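DNMT2 (Spodoptera frugiperda, PDB 4H0N) probably transfers methyl groups from S-adenosyl-L-methionine to C5 of cytosine 38 in tRNA(Asp), and also methylates cytosine in DNA. Local coordinates at residues P81-N85 with G86-D90; F207-P210 with E211-R215; D250-R253 with E254-Q257; N301-T304 with N305-M308. The protein carries 3 engineered substitutions. All blocks are in the same frame, centred on the assembly; numbering follows the deposited sequence.

Interaction 1 (P81-N85 with G86-D90); sequences PFTRN and GKYLD
The chain runs out through T83 and R84, turns tightly in a type I' beta turn from R84 to K87, and comes back antiparallel, with T83 and Y88 as a non-hydrogen-bonded pair and R84 and K87 as the hydrogen-bonded one. R84 N reaches K87 O at 2.9 Å, and K87 N returns to R84 O at 3.0 Å, from above the carbonyl plane. One step further from the turn, L89 N gives F82 O a nearly straight bond of 2.6 Å (169°). L89 does most of the side-chain work. Its two methyls part: CD1 lies 3.7 Å from P81 CB, while CD2 comes up to the R84 side chain, 3.7 Å from CB. The bends at chi2 and chi3 bring the guanidinium back obliquely to L89, with R84 NH2 3.3 Å from L89 CD2. On the other face T83 and Y88 point the same way, with T83 CG2 at 4.0 Å from Y88 CD1. This two-stranded hairpin, strands 83-84 and 87-88, stands on the surface a few residues after the probable catalytic C79; near its base P81 bonds through its backbone to N97, F82 leans on N97, and L89 touches T96.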
loop_
_atom_site.group_PDB
_atom_site.type_symbol
_atom_site.label_atom_id
_atom_site.label_comp_id
_atom_site.label_asym_id
_atom_site.label_seq_id
_atom_site.Cartn_x
_atom_site.Cartn_y
_atom_site.Cartn_z
ATOM N N PRO A 81 11.905 12.662 4.678
ATOM C CA PRO A 81 13.148 13.089 5.303
ATOM C C PRO A 81 12.990 13.855 6.594
ATOM O O PRO A 81 11.975 14.435 6.860
ATOM C CB PRO A 81 13.767 13.994 4.250
ATOM C CG PRO A 81 12.675 14.311 3.309
ATOM C CD PRO A 81 11.844 13.089 3.284
ATOM N N PHE A 82 14.024 13.813 7.404
ATOM C CA PHE A 82 14.201 14.745 8.483
ATOM C C PHE A 82 15.246 15.797 8.146
ATOM O O PHE A 82 15.202 16.875 8.661
ATOM C CB PHE A 82 14.610 13.994 9.740
ATOM C CG PHE A 82 13.760 12.807 10.024
ATOM C CD1 PHE A 82 12.700 12.908 10.879
ATOM C CD2 PHE A 82 14.002 11.610 9.407
ATOM C CE1 PHE A 82 11.906 11.832 11.141
ATOM C CE2 PHE A 82 13.205 10.526 9.655
ATOM C CZ PHE A 82 12.156 10.639 10.531
ATOM N N THR A 83 16.170 15.484 7.257
ATOM C CA THR A 83 17.249 16.400 6.956
ATOM C C THR A 83 17.499 16.589 5.463
ATOM O O THR A 83 17.327 15.683 4.680
ATOM C CB THR A 83 18.540 15.992 7.695
ATOM O OG1 THR A 83 19.307 15.094 6.902
ATOM C CG2 THR A 83 18.209 15.308 8.964
ATOM N N ARG A 84 17.878 17.790 5.068
ATOM C CA ARG A 84 18.322 18.010 3.709
ATOM C C ARG A 84 19.695 18.663 3.660
ATOM O O ARG A 84 19.925 19.693 4.266
ATOM C CB ARG A 84 17.290 18.809 2.917
ATOM C CG ARG A 84 17.880 19.771 1.902
ATOM C CD ARG A 84 17.274 19.601 0.516
ATOM N NE ARG A 84 16.173 18.656 0.506
ATOM C CZ ARG A 84 15.076 18.801 1.237
ATOM N NH1 ARG A 84 14.108 17.901 1.184
ATOM N NH2 ARG A 84 14.953 19.854 2.025
ATOM N N ASN A 85 20.590 18.051 2.899
ATOM C CA ASN A 85 21.974 18.509 2.779
ATOM C C ASN A 85 22.561 19.178 4.021
ATOM O O ASN A 85 23.093 20.286 3.951
ATOM C CB ASN A 85 22.196 19.358 1.514
ATOM C CG ASN A 85 21.268 20.555 1.430
ATOM O OD1 ASN A 85 20.333 20.575 0.628
ATOM N ND2 ASN A 85 21.529 21.564 2.251
ATOM N N GLY A 86 22.455 18.494 5.157
ATOM C CA GLY A 86 23.160 18.909 6.357
ATOM C C GLY A 86 22.333 19.631 7.403
ATOM O O GLY A 86 22.812 19.860 8.511
ATOM N N LYS A 87 21.096 19.989 7.064
ATOM C CA LYS A 87 20.246 20.746 7.983
ATOM C C LYS A 87 18.945 20.016 8.309
ATOM O O LYS A 87 18.398 19.307 7.468
ATOM C CB LYS A 87 19.931 22.125 7.399
ATOM C CG LYS A 87 21.150 23.011 7.208
ATOM C CD LYS A 87 20.798 24.283 6.455
ATOM C CE LYS A 87 22.014 25.192 6.313
ATOM N NZ LYS A 87 21.713 26.437 5.547
ATOM N N TYR A 88 18.451 20.199 9.531
ATOM C CA TYR A 88 17.173 19.615 9.931
ATOM C C TYR A 88 16.019 20.285 9.210
ATOM O O TYR A 88 15.948 21.510 9.131
ATOM C CB TYR A 88 16.952 19.714 11.445
ATOM C CG TYR A 88 17.814 18.768 12.233
ATOM C CD1 TYR A 88 17.492 17.423 12.327
ATOM C CD2 TYR A 88 18.960 19.216 12.870
ATOM C CE1 TYR A 88 18.286 16.550 13.036
ATOM C CE2 TYR A 88 19.764 18.354 13.582
ATOM C CZ TYR A 88 19.423 17.021 13.661
ATOM O OH TYR A 88 20.229 16.164 14.373
ATOM N N LEU A 89 15.113 19.472 8.681
ATOM C CA LEU A 89 13.911 20.004 8.065
ATOM C C LEU A 89 13.046 20.628 9.158
ATOM O O LEU A 89 13.178 20.282 10.332
ATOM C CB LEU A 89 13.157 18.907 7.314
ATOM C CG LEU A 89 13.916 18.306 6.131
ATOM C CD1 LEU A 89 12.981 17.479 5.278
ATOM C CD2 LEU A 89 14.580 19.405 5.306
ATOM N N ASP A 90 12.175 21.554 8.777
ATOM C CA ASP A 90 11.365 22.278 9.751
ATOM C C ASP A 90 10.181 21.425 10.213
ATOM O O ASP A 90 9.675 20.612 9.445
ATOM C CB ASP A 90 10.880 23.587 9.137
ATOM C CG ASP A 90 10.588 24.646 10.177
ATOM O OD1 ASP A 90 11.156 25.754 10.071
ATOM O OD2 ASP A 90 9.786 24.377 11.094
#

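Interaction 2 (F207-P210 with E211-R215); sequences FLVP and EKMLR
V209 and M213 meet at about a right angle, with V209 CG1 3.5 Å from M213 CB. The same methyl also takes L214, whose CD2 comes to 3.8 Å on a slanting approach, so one branch of the valine serves two residues of the turn that follows. V209 holds CG1 anti to its backbone nitrogen (chi1 178°), and that rotation turns it to the helical side. The P210 ring is flanked differently: M213 and K212 both run alongside it, pointing the same way as the ring. M213 touches CD of P210 through CG at 4.0 Å, whereas K212, bent at chi2 and chi3, lays its aliphatic CE 3.7 Å from P210 CB. Within the turn L214 N donates to P210 O at 3.0 Å, the donor in the carbonyl plane though the bond is somewhat bent (145°). With an alanine in place of L214 the backbone bond could persist, but V209 CG1 would probably lose its CD2 neighbour and a gap open beside it. V209 and M213 are both buried, and Y284 touches each of them as well as P210; E211 and L214 lean on helix 271-278. The arrangement is that of a proline carbonyl accepting an i to i+4 bond at the head of a short, weakly bonded helix at about 211-214.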
loop_
_atom_site.group_PDB
_atom_site.type_symbol
_atom_site.label_atom_id
_atom_site.label_comp_id
_atom_site.label_asym_id
_atom_site.label_seq_id
_atom_site.Cartn_x
_atom_site.Cartn_y
_atom_site.Cartn_z
ATOM N N PHE A 207 -4.801 3.074 -22.469
ATOM C CA PHE A 207 -3.917 2.404 -21.525
ATOM C C PHE A 207 -2.741 1.725 -22.216
ATOM O O PHE A 207 -1.844 1.199 -21.552
ATOM C CB PHE A 207 -4.693 1.398 -20.680
ATOM C CG PHE A 207 -5.699 2.031 -19.768
ATOM C CD1 PHE A 207 -5.292 2.697 -18.628
ATOM C CD2 PHE A 207 -7.051 1.963 -20.052
ATOM C CE1 PHE A 207 -6.213 3.285 -17.789
ATOM C CE2 PHE A 207 -7.980 2.547 -19.215
ATOM C CZ PHE A 207 -7.559 3.210 -18.082
ATOM N N LEU A 208 -2.751 1.735 -23.545
ATOM C CA LEU A 208 -1.646 1.174 -24.315
ATOM C C LEU A 208 -0.367 1.933 -24.013
ATOM O O LEU A 208 -0.362 3.159 -23.947
ATOM C CB LEU A 208 -1.943 1.215 -25.816
ATOM C CG LEU A 208 -2.826 0.090 -26.359
ATOM C CD1 LEU A 208 -3.314 0.427 -27.749
ATOM C CD2 LEU A 208 -2.088 -1.239 -26.361
ATOM N N VAL A 209 0.713 1.196 -23.812
ATOM C CA VAL A 209 2.004 1.801 -23.530
ATOM C C VAL A 209 2.495 2.599 -24.747
ATOM O O VAL A 209 2.540 2.077 -25.867
ATOM C CB VAL A 209 3.015 0.719 -23.104
ATOM C CG1 VAL A 209 4.381 1.316 -22.857
ATOM C CG2 VAL A 209 2.511 0.008 -21.862
ATOM N N PRO A 210 2.835 3.881 -24.532
ATOM C CA PRO A 210 3.245 4.811 -25.593
ATOM C C PRO A 210 4.608 4.468 -26.189
ATOM O O PRO A 210 5.376 3.735 -25.570
ATOM C CB PRO A 210 3.325 6.159 -24.865
ATOM C CG PRO A 210 2.522 5.990 -23.624
ATOM C CD PRO A 210 2.719 4.559 -23.231
ATOM N N GLU A 211 4.900 5.013 -27.370
ATOM C CA GLU A 211 6.132 4.708 -28.094
ATOM C C GLU A 211 7.396 5.092 -27.339
ATOM O O GLU A 211 8.349 4.312 -27.281
ATOM C CB GLU A 211 6.132 5.393 -29.458
ATOM C CG GLU A 211 5.045 4.922 -30.395
ATOM C CD GLU A 211 5.219 5.467 -31.798
ATOM O OE1 GLU A 211 6.020 6.410 -31.974
ATOM O OE2 GLU A 211 4.558 4.948 -32.722
ATOM N N LYS A 212 7.406 6.297 -26.779
ATOM C CA LYS A 212 8.550 6.773 -26.008
ATOM C C LYS A 212 8.906 5.758 -24.926
ATOM O O LYS A 212 10.080 5.463 -24.701
ATOM C CB LYS A 212 8.261 8.150 -25.398
ATOM C CG LYS A 212 6.789 8.386 -25.084
ATOM C CD LYS A 212 6.608 9.035 -23.716
ATOM C CE LYS A 212 5.584 8.270 -22.865
ATOM N NZ LYS A 212 5.674 8.586 -21.399
ATOM N N MET A 213 7.877 5.208 -24.285
ATOM C CA MET A 213 8.031 4.150 -23.291
ATOM C C MET A 213 8.535 2.848 -23.895
ATOM O O MET A 213 9.363 2.159 -23.301
ATOM C CB MET A 213 6.693 3.875 -22.622
ATOM C CG MET A 213 6.331 4.873 -21.561
ATOM S SD MET A 213 7.636 4.942 -20.326
ATOM C CE MET A 213 7.146 6.402 -19.443
ATOM N N LEU A 214 8.019 2.513 -25.077
ATOM C CA LEU A 214 8.381 1.281 -25.761
ATOM C C LEU A 214 9.859 1.254 -26.129
ATOM O O LEU A 214 10.394 0.200 -26.473
ATOM C CB LEU A 214 7.514 1.076 -27.003
ATOM C CG LEU A 214 6.034 0.779 -26.767
ATOM C CD1 LEU A 214 5.322 0.552 -28.081
ATOM C CD2 LEU A 214 5.873 -0.427 -25.873
ATOM N N ARG A 215 10.520 2.407 -26.060
ATOM C CA ARG A 215 11.967 2.455 -26.242
ATOM C C ARG A 215 12.675 1.737 -25.092
ATOM O O ARG A 215 13.758 1.183 -25.271
ATOM C CB ARG A 215 12.476 3.898 -26.355
ATOM C CG ARG A 215 12.061 4.631 -27.624
ATOM C CD ARG A 215 12.896 5.893 -27.853
ATOM N NE ARG A 215 14.035 5.653 -28.740
ATOM C CZ ARG A 215 15.308 5.842 -28.407
ATOM N NH1 ARG A 215 15.627 6.283 -27.198
ATOM N NH2 ARG A 215 16.270 5.593 -29.286
#

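Interaction 3 (D250-R253 with E254-Q257); sequences DKPR and EVVQ
V255 sits with CG1 anti to its backbone nitrogen (chi1 173°), a rotation that turns the other methyl, CG2, back to the P252 ring. CG2 lies 3.9 Å from CD of P252 and 4.1 Å from both CB and CG of that proline, so the methyl rests against one side of the ring instead of a single corner. V256 takes the same rotation, yet one residue further round the helix it faces elsewhere: its CG2 comes 3.6 Å from P252 O, lying beside the carbonyl oxygen that its own amide uses. That oxygen is shared. V256 N donates to P252 O at 3.3 Å, fairly straight (159°) and in the carbonyl plane, while V255 N makes a weak, strongly bent bond to it. The next turn follows from R253, whose O accepts Q257 N at 3.1 Å. Q257 CG lies 3.3 Å from R253 O. Of the contact residues V256 is the buried one, its side chain set against Y224, which R253 also touches, whereas V255 leans on L280. P252 occupies the N-cap position of helix 253-262. Proline has no side-chain acceptor to offer there, so its part is its ring against V255 and its main-chain oxygen, which takes V256 N and, weakly, V255 N.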
loop_
_atom_site.group_PDB
_atom_site.type_symbol
_atom_site.label_atom_id
_atom_site.label_comp_id
_atom_site.label_asym_id
_atom_site.label_seq_id
_atom_site.Cartn_x
_atom_site.Cartn_y
_atom_site.Cartn_z
ATOM N N ASP A 250 -2.362 -9.339 -24.004
ATOM C CA ASP A 250 -3.294 -10.445 -24.190
ATOM C C ASP A 250 -2.646 -11.515 -25.048
ATOM O O ASP A 250 -3.168 -12.623 -25.181
ATOM C CB ASP A 250 -4.580 -9.957 -24.851
ATOM C CG ASP A 250 -5.242 -8.839 -24.077
ATOM O OD1 ASP A 250 -6.198 -9.120 -23.323
ATOM O OD2 ASP A 250 -4.799 -7.677 -24.218
ATOM N N LYS A 251 -1.500 -11.169 -25.627
ATOM C CA LYS A 251 -0.790 -12.055 -26.541
ATOM C C LYS A 251 -0.101 -13.180 -25.765
ATOM O O LYS A 251 0.206 -13.028 -24.585
ATOM C CB LYS A 251 0.257 -11.274 -27.355
ATOM C CG LYS A 251 -0.259 -10.167 -28.270
ATOM C CD LYS A 251 -1.072 -10.778 -29.378
ATOM C CE LYS A 251 -1.009 -9.984 -30.666
ATOM N NZ LYS A 251 -2.157 -10.327 -31.529
ATOM N N PRO A 252 0.113 -14.331 -26.417
ATOM C CA PRO A 252 0.877 -15.430 -25.815
ATOM C C PRO A 252 2.313 -15.010 -25.516
ATOM O O PRO A 252 2.887 -14.203 -26.250
ATOM C CB PRO A 252 0.859 -16.504 -26.907
ATOM C CG PRO A 252 -0.359 -16.199 -27.702
ATOM C CD PRO A 252 -0.462 -14.711 -27.716
ATOM N N ARG A 253 2.883 -15.559 -24.448
ATOM C CA ARG A 253 4.245 -15.229 -24.057
ATOM C C ARG A 253 5.247 -15.629 -25.138
ATOM O O ARG A 253 6.312 -15.024 -25.265
ATOM C CB ARG A 253 4.600 -15.906 -22.735
ATOM C CG ARG A 253 5.930 -15.462 -22.157
ATOM C CD ARG A 253 6.347 -16.363 -21.021
ATOM N NE ARG A 253 5.225 -16.666 -20.137
ATOM C CZ ARG A 253 5.189 -17.704 -19.306
ATOM N NH1 ARG A 253 6.213 -18.545 -19.248
ATOM N NH2 ARG A 253 4.128 -17.905 -18.536
ATOM N N GLU A 254 4.900 -16.645 -25.919
ATOM C CA GLU A 254 5.764 -17.099 -26.999
ATOM C C GLU A 254 5.889 -16.019 -28.069
ATOM O O GLU A 254 6.967 -15.796 -28.621
ATOM C CB GLU A 254 5.220 -18.388 -27.603
ATOM C CG GLU A 254 6.269 -19.212 -28.317
ATOM C CD GLU A 254 5.866 -20.668 -28.458
ATOM O OE1 GLU A 254 6.723 -21.487 -28.860
ATOM O OE2 GLU A 254 4.694 -20.992 -28.160
ATOM N N VAL A 255 4.781 -15.342 -28.348
ATOM C CA VAL A 255 4.785 -14.240 -29.297
ATOM C C VAL A 255 5.657 -13.091 -28.786
ATOM O O VAL A 255 6.419 -12.487 -29.545
ATOM C CB VAL A 255 3.350 -13.744 -29.580
ATOM C CG1 VAL A 255 3.369 -12.483 -30.427
ATOM C CG2 VAL A 255 2.540 -14.842 -30.263
ATOM N N VAL A 256 5.551 -12.809 -27.491
ATOM C CA VAL A 256 6.349 -11.764 -26.850
ATOM C C VAL A 256 7.852 -12.027 -27.008
ATOM O O VAL A 256 8.636 -11.100 -27.227
ATOM C CB VAL A 256 5.980 -11.610 -25.343
ATOM C CG1 VAL A 256 6.927 -10.643 -24.630
ATOM C CG2 VAL A 256 4.535 -11.150 -25.188
ATOM N N GLN A 257 8.242 -13.293 -26.922
ATOM C CA GLN A 257 9.645 -13.678 -27.043
ATOM C C GLN A 257 10.203 -13.518 -28.457
ATOM O O GLN A 257 11.357 -13.123 -28.633
ATOM C CB GLN A 257 9.830 -15.115 -26.573
ATOM C CG GLN A 257 9.597 -15.302 -25.093
ATOM C CD GLN A 257 10.846 -15.043 -24.279
ATOM O OE1 GLN A 257 11.764 -14.352 -24.728
ATOM N NE2 GLN A 257 10.897 -15.611 -23.079
#

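Interaction 4 (N301-T304 with N305-M308); sequences NLPT and NISM
P303 O is the polar atom about which the contact closes: I306 N donates to it at 3.5 Å, a weak bond though fairly straight (162°), and the isoleucine side chain gathers round the same oxygen. CD1 of I306 lies 3.5 Å from P303 O, and CG2 of I306 stands 4.0 Å from P303 CB, so CD1 and CG2 of I306 both reach back to P303. CD1 also looks towards L302, ending 4.4 Å from its CB. N305 meets the proline through its amide end, ND2 standing 3.8 Å from P303 CB. A glycine in place of I306 could still form the weak backbone bond, but P303 CB would probably lose its CG2 neighbour and L302 its CD1, and the backbone there would be likely to turn more freely. P303 and I306 both rest on V42 of helix 37-46, and P303 reaches H45 of that helix as well; L302 and I306 both touch C311 of helix 308-316. L302 also lies close to I13, a probable S-adenosyl-L-homocysteine-binding residue. The arrangement is a type I beta turn, P303 to I306, running directly into a capped helix: S307 holds the N-cap position, its OG making a weak bond to Q310 N.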
loop_
_atom_site.group_PDB
_atom_site.type_symbol
_atom_site.label_atom_id
_atom_site.label_comp_id
_atom_site.label_asym_id
_atom_site.label_seq_id
_atom_site.Cartn_x
_atom_site.Cartn_y
_atom_site.Cartn_z
ATOM N N ASN A 301 -14.817 2.423 -5.705
ATOM C CA ASN A 301 -14.583 3.007 -7.014
ATOM C C ASN A 301 -13.909 4.361 -6.901
ATOM O O ASN A 301 -14.011 5.028 -5.872
ATOM C CB ASN A 301 -15.897 3.134 -7.784
ATOM C CG ASN A 301 -16.461 1.784 -8.201
ATOM O OD1 ASN A 301 -15.714 0.836 -8.464
ATOM N ND2 ASN A 301 -17.786 1.693 -8.265
ATOM N N LEU A 302 -13.213 4.763 -7.961
ATOM C CA LEU A 302 -12.539 6.052 -7.982
ATOM C C LEU A 302 -13.392 7.107 -8.675
ATOM O O LEU A 302 -14.100 6.808 -9.638
ATOM C CB LEU A 302 -11.176 5.944 -8.676
ATOM C CG LEU A 302 -10.129 5.002 -8.076
ATOM C CD1 LEU A 302 -8.822 5.113 -8.847
ATOM C CD2 LEU A 302 -9.906 5.287 -6.598
ATOM N N PRO A 303 -13.333 8.348 -8.177
ATOM C CA PRO A 303 -13.996 9.473 -8.842
ATOM C C PRO A 303 -13.443 9.699 -10.247
ATOM O O PRO A 303 -12.227 9.675 -10.447
ATOM C CB PRO A 303 -13.639 10.661 -7.944
ATOM C CG PRO A 303 -13.399 10.059 -6.598
ATOM C CD PRO A 303 -12.748 8.736 -6.881
ATOM N N THR A 304 -14.335 9.918 -11.208
ATOM C CA THR A 304 -13.931 10.211 -12.582
ATOM C C THR A 304 -13.386 11.631 -12.733
ATOM O O THR A 304 -12.929 12.012 -13.811
ATOM C CB THR A 304 -15.104 10.031 -13.563
ATOM O OG1 THR A 304 -16.311 10.516 -12.959
ATOM C CG2 THR A 304 -15.276 8.560 -13.932
ATOM N N ASN A 305 -13.440 12.410 -11.657
ATOM C CA ASN A 305 -12.950 13.783 -11.699
ATOM C C ASN A 305 -11.435 13.888 -11.497
ATOM O O ASN A 305 -10.833 14.914 -11.815
ATOM C CB ASN A 305 -13.734 14.690 -10.734
ATOM C CG ASN A 305 -12.939 15.079 -9.494
ATOM O OD1 ASN A 305 -12.068 15.953 -9.547
ATOM N ND2 ASN A 305 -13.266 14.459 -8.362
ATOM N N ILE A 306 -10.816 12.825 -10.989
ATOM C CA ILE A 306 -9.362 12.810 -10.857
ATOM C C ILE A 306 -8.706 12.086 -12.042
ATOM O O ILE A 306 -9.248 11.115 -12.577
ATOM C CB ILE A 306 -8.895 12.246 -9.482
ATOM C CG1 ILE A 306 -8.321 10.834 -9.613
ATOM C CG2 ILE A 306 -10.029 12.313 -8.455
ATOM C CD1 ILE A 306 -9.103 9.779 -8.877
ATOM N N SER A 307 -7.543 12.581 -12.451
ATOM C CA SER A 307 -6.869 12.102 -13.652
ATOM C C SER A 307 -6.200 10.755 -13.451
ATOM O O SER A 307 -6.061 10.281 -12.324
ATOM C CB SER A 307 -5.801 13.100 -14.073
ATOM O OG SER A 307 -4.818 13.220 -13.058
ATOM N N MET A 308 -5.765 10.159 -14.556
ATOM C CA MET A 308 -5.051 8.888 -14.518
ATOM C C MET A 308 -3.758 8.975 -13.712
ATOM O O MET A 308 -3.448 8.071 -12.936
ATOM C CB MET A 308 -4.748 8.398 -15.938
ATOM C CG MET A 308 -5.976 7.972 -16.709
ATOM S SD MET A 308 -7.001 6.880 -15.718
ATOM C CE MET A 308 -8.417 6.665 -16.787
#

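In the fold
Along the chain the four contacts follow in series, all within the C5-cytosine methyltransferase fold. Interaction 1 stands alone: its centre is about 37 Å from that of interaction 2, 48 Å from interaction 3 and 35 Å from interaction 4, on the hairpin after the probable catalytic cysteine. Interactions 2 and 3, centres about 17 Å apart without touching, both open helices, 211-214 and 253-262, away from the cofactor and the active site. Interaction 4 leads into helix 308-316, with the L302 side chain about 9 Å from the bound S-adenosyl-L-homocysteine. It touches interaction 2 where F207 CZ packs on M308 CE at 3.8 Å, a direct link between the turn before helix 308-316 and the region of helix 211-214.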